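Local coordinates for protein IclR transcriptional regulator (Thermotoga maritima, PDB 1MKM) that probably binds DNA through a winged helix-turn-helix domain and acts as a transcription factor of the IclR family, at the interface of chains A and B. Residues are numbered along the deposited sequence; one frame, centred on the assembly and turned at random. Chains: chain A/B, IclR transcriptional regulator.

The interface of chains A and B. Residues chain A 6-7, 10, 42-43, 46-47; chain B 7, 10-11.
B:Leu7 enters the groove between helices 7-19 and 37-49 of chain A. Both of its methyls meet the A:Tyr43 ring. CD1 lies 3.9 Å from ring atom CD2, and CD2 lies 3.9 Å from ring atom CE2. CD2 also meets the CB methyl of A:Ala10 at 3.3 Å, a tight carbon contact. CG of B:Leu7 is anti to its carbonyl carbon (chi1 -62°), which carries both methyls toward these partners. The leucine crosses the tyrosine at about a right angle. Within chain A, A:Ala10 CB and the carbonyl O of A:Thr6 lie at the edge of the A:Tyr43 ring, in its plane. Nearer the backbone of the leucine, CB is 4.1 Å from A:Val46 CG1. With B:Leu7 cut back to an alanine, both end methyls would go, which would probably open a gap in the groove of chain A and leave A:Ala10 CB and the A:Tyr43 ring without their apolar partner.

Two more pairs extend the apolar patch. A:Leu7 CD2 packs on B:Ala10 CB at 3.4 Å, so leucine meets alanine in both directions between the two N-terminal helices. On another side, the far end of the B:Phe11 ring reaches A:Leu47, with CZ 3.5 Å from CD2. Those two side chains slant across each other.

Polar atoms border B:Leu7. The hydroxyl OG1 of A:Thr6 is 4.0 Å from CD2, and the carbonyl O of A:Lys42 is 4.0 Å from CD1. Both are packing contacts.

The patch joins the winged helix-turn-helix domains of two copies of the protein. It is likely to help fix how they are set against each other for DNA binding, if this pairing is the biological dimer.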
loop_
_atom_site.group_PDB
_atom_site.type_symbol
_atom_site.label_atom_id
_atom_site.label_comp_id
_atom_site.label_asym_id
_atom_site.label_seq_id
_atom_site.Cartn_x
_atom_site.Cartn_y
_atom_site.Cartn_z
ATOM N N THR A 6 -28.668 -8.169 27.649
ATOM C CA THR A 6 -29.494 -9.150 26.962
ATOM C C THR A 6 -28.776 -9.163 25.610
ATOM O O THR A 6 -29.010 -10.016 24.755
ATOM C CB THR A 6 -30.952 -8.659 26.774
ATOM O OG1 THR A 6 -30.956 -7.490 25.949
ATOM C CG2 THR A 6 -31.587 -8.329 28.105
ATOM N N LEU A 7 -27.898 -8.176 25.441
ATOM C CA LEU A 7 -27.083 -8.040 24.245
ATOM C C LEU A 7 -26.277 -9.326 24.144
ATOM O O LEU A 7 -25.881 -9.755 23.059
ATOM C CB LEU A 7 -26.132 -6.865 24.407
ATOM C CG LEU A 7 -26.723 -5.465 24.533
ATOM C CD1 LEU A 7 -25.641 -4.477 24.936
ATOM C CD2 LEU A 7 -27.337 -5.072 23.202
ATOM N N ALA A 10 -28.526 -12.214 22.874
ATOM C CA ALA A 10 -28.786 -11.928 21.476
ATOM C C ALA A 10 -27.698 -12.487 20.572
ATOM O O ALA A 10 -27.962 -13.402 19.778
ATOM C CB ALA A 10 -28.938 -10.449 21.261
ATOM N N LYS A 42 -38.685 -12.550 20.991
ATOM C CA LYS A 42 -38.187 -11.169 20.914
ATOM C C LYS A 42 -36.822 -11.106 20.246
ATOM O O LYS A 42 -36.570 -10.255 19.389
ATOM C CB LYS A 42 -38.049 -10.547 22.305
ATOM C CG LYS A 42 -39.345 -10.304 23.031
ATOM C CD LYS A 42 -39.078 -9.568 24.326
ATOM C CE LYS A 42 -40.331 -9.498 25.178
ATOM N NZ LYS A 42 -41.452 -8.898 24.422
ATOM N N TYR A 43 -35.919 -11.972 20.696
ATOM C CA TYR A 43 -34.596 -12.017 20.114
ATOM C C TYR A 43 -34.803 -12.407 18.662
ATOM O O TYR A 43 -34.233 -11.804 17.761
ATOM C CB TYR A 43 -33.724 -13.062 20.811
ATOM C CG TYR A 43 -33.313 -12.697 22.214
ATOM C CD1 TYR A 43 -34.100 -13.052 23.314
ATOM C CD2 TYR A 43 -32.138 -11.988 22.448
ATOM C CE1 TYR A 43 -33.714 -12.709 24.615
ATOM C CE2 TYR A 43 -31.749 -11.637 23.735
ATOM C CZ TYR A 43 -32.536 -11.997 24.812
ATOM O OH TYR A 43 -32.154 -11.626 26.073
ATOM N N VAL A 46 -36.350 -9.654 16.207
ATOM C CA VAL A 46 -35.380 -8.631 15.826
ATOM C C VAL A 46 -34.313 -9.191 14.854
ATOM O O VAL A 46 -34.025 -8.579 13.829
ATOM C CB VAL A 46 -34.726 -8.011 17.111
ATOM C CG1 VAL A 46 -33.705 -6.955 16.752
ATOM C CG2 VAL A 46 -35.818 -7.387 17.996
ATOM N N LEU A 47 -33.743 -10.354 15.163
ATOM C CA LEU A 47 -32.751 -10.955 14.286
ATOM C C LEU A 47 -33.359 -11.167 12.904
ATOM O O LEU A 47 -32.694 -10.947 11.886
ATOM C CB LEU A 47 -32.260 -12.291 14.844
ATOM C CG LEU A 47 -31.468 -12.217 16.155
ATOM C CD1 LEU A 47 -31.172 -13.633 16.629
ATOM C CD2 LEU A 47 -30.174 -11.431 15.953
ATOM N N LEU B 7 -32.008 -4.480 21.845
ATOM C CA LEU B 7 -31.473 -5.320 20.788
ATOM C C LEU B 7 -31.440 -4.519 19.513
ATOM O O LEU B 7 -30.447 -4.540 18.791
ATOM C CB LEU B 7 -32.367 -6.543 20.576
ATOM C CG LEU B 7 -32.512 -7.490 21.761
ATOM C CD1 LEU B 7 -33.565 -8.531 21.455
ATOM C CD2 LEU B 7 -31.173 -8.144 22.050
ATOM N N ALA B 10 -28.630 -2.021 19.447
ATOM C CA ALA B 10 -27.375 -2.726 19.260
ATOM C C ALA B 10 -27.111 -2.934 17.771
ATOM O O ALA B 10 -26.057 -2.559 17.257
ATOM C CB ALA B 10 -27.426 -4.070 19.977
ATOM N N PHE B 11 -28.089 -3.518 17.084
ATOM C CA PHE B 11 -27.970 -3.797 15.658
ATOM C C PHE B 11 -28.000 -2.585 14.739
ATOM O O PHE B 11 -27.733 -2.703 13.548
ATOM C CB PHE B 11 -29.030 -4.815 15.250
ATOM C CG PHE B 11 -28.747 -6.187 15.769
ATOM C CD1 PHE B 11 -27.694 -6.930 15.246
ATOM C CD2 PHE B 11 -29.482 -6.715 16.824
ATOM C CE1 PHE B 11 -27.373 -8.172 15.769
ATOM C CE2 PHE B 11 -29.172 -7.952 17.358
ATOM C CZ PHE B 11 -28.112 -8.687 16.828
#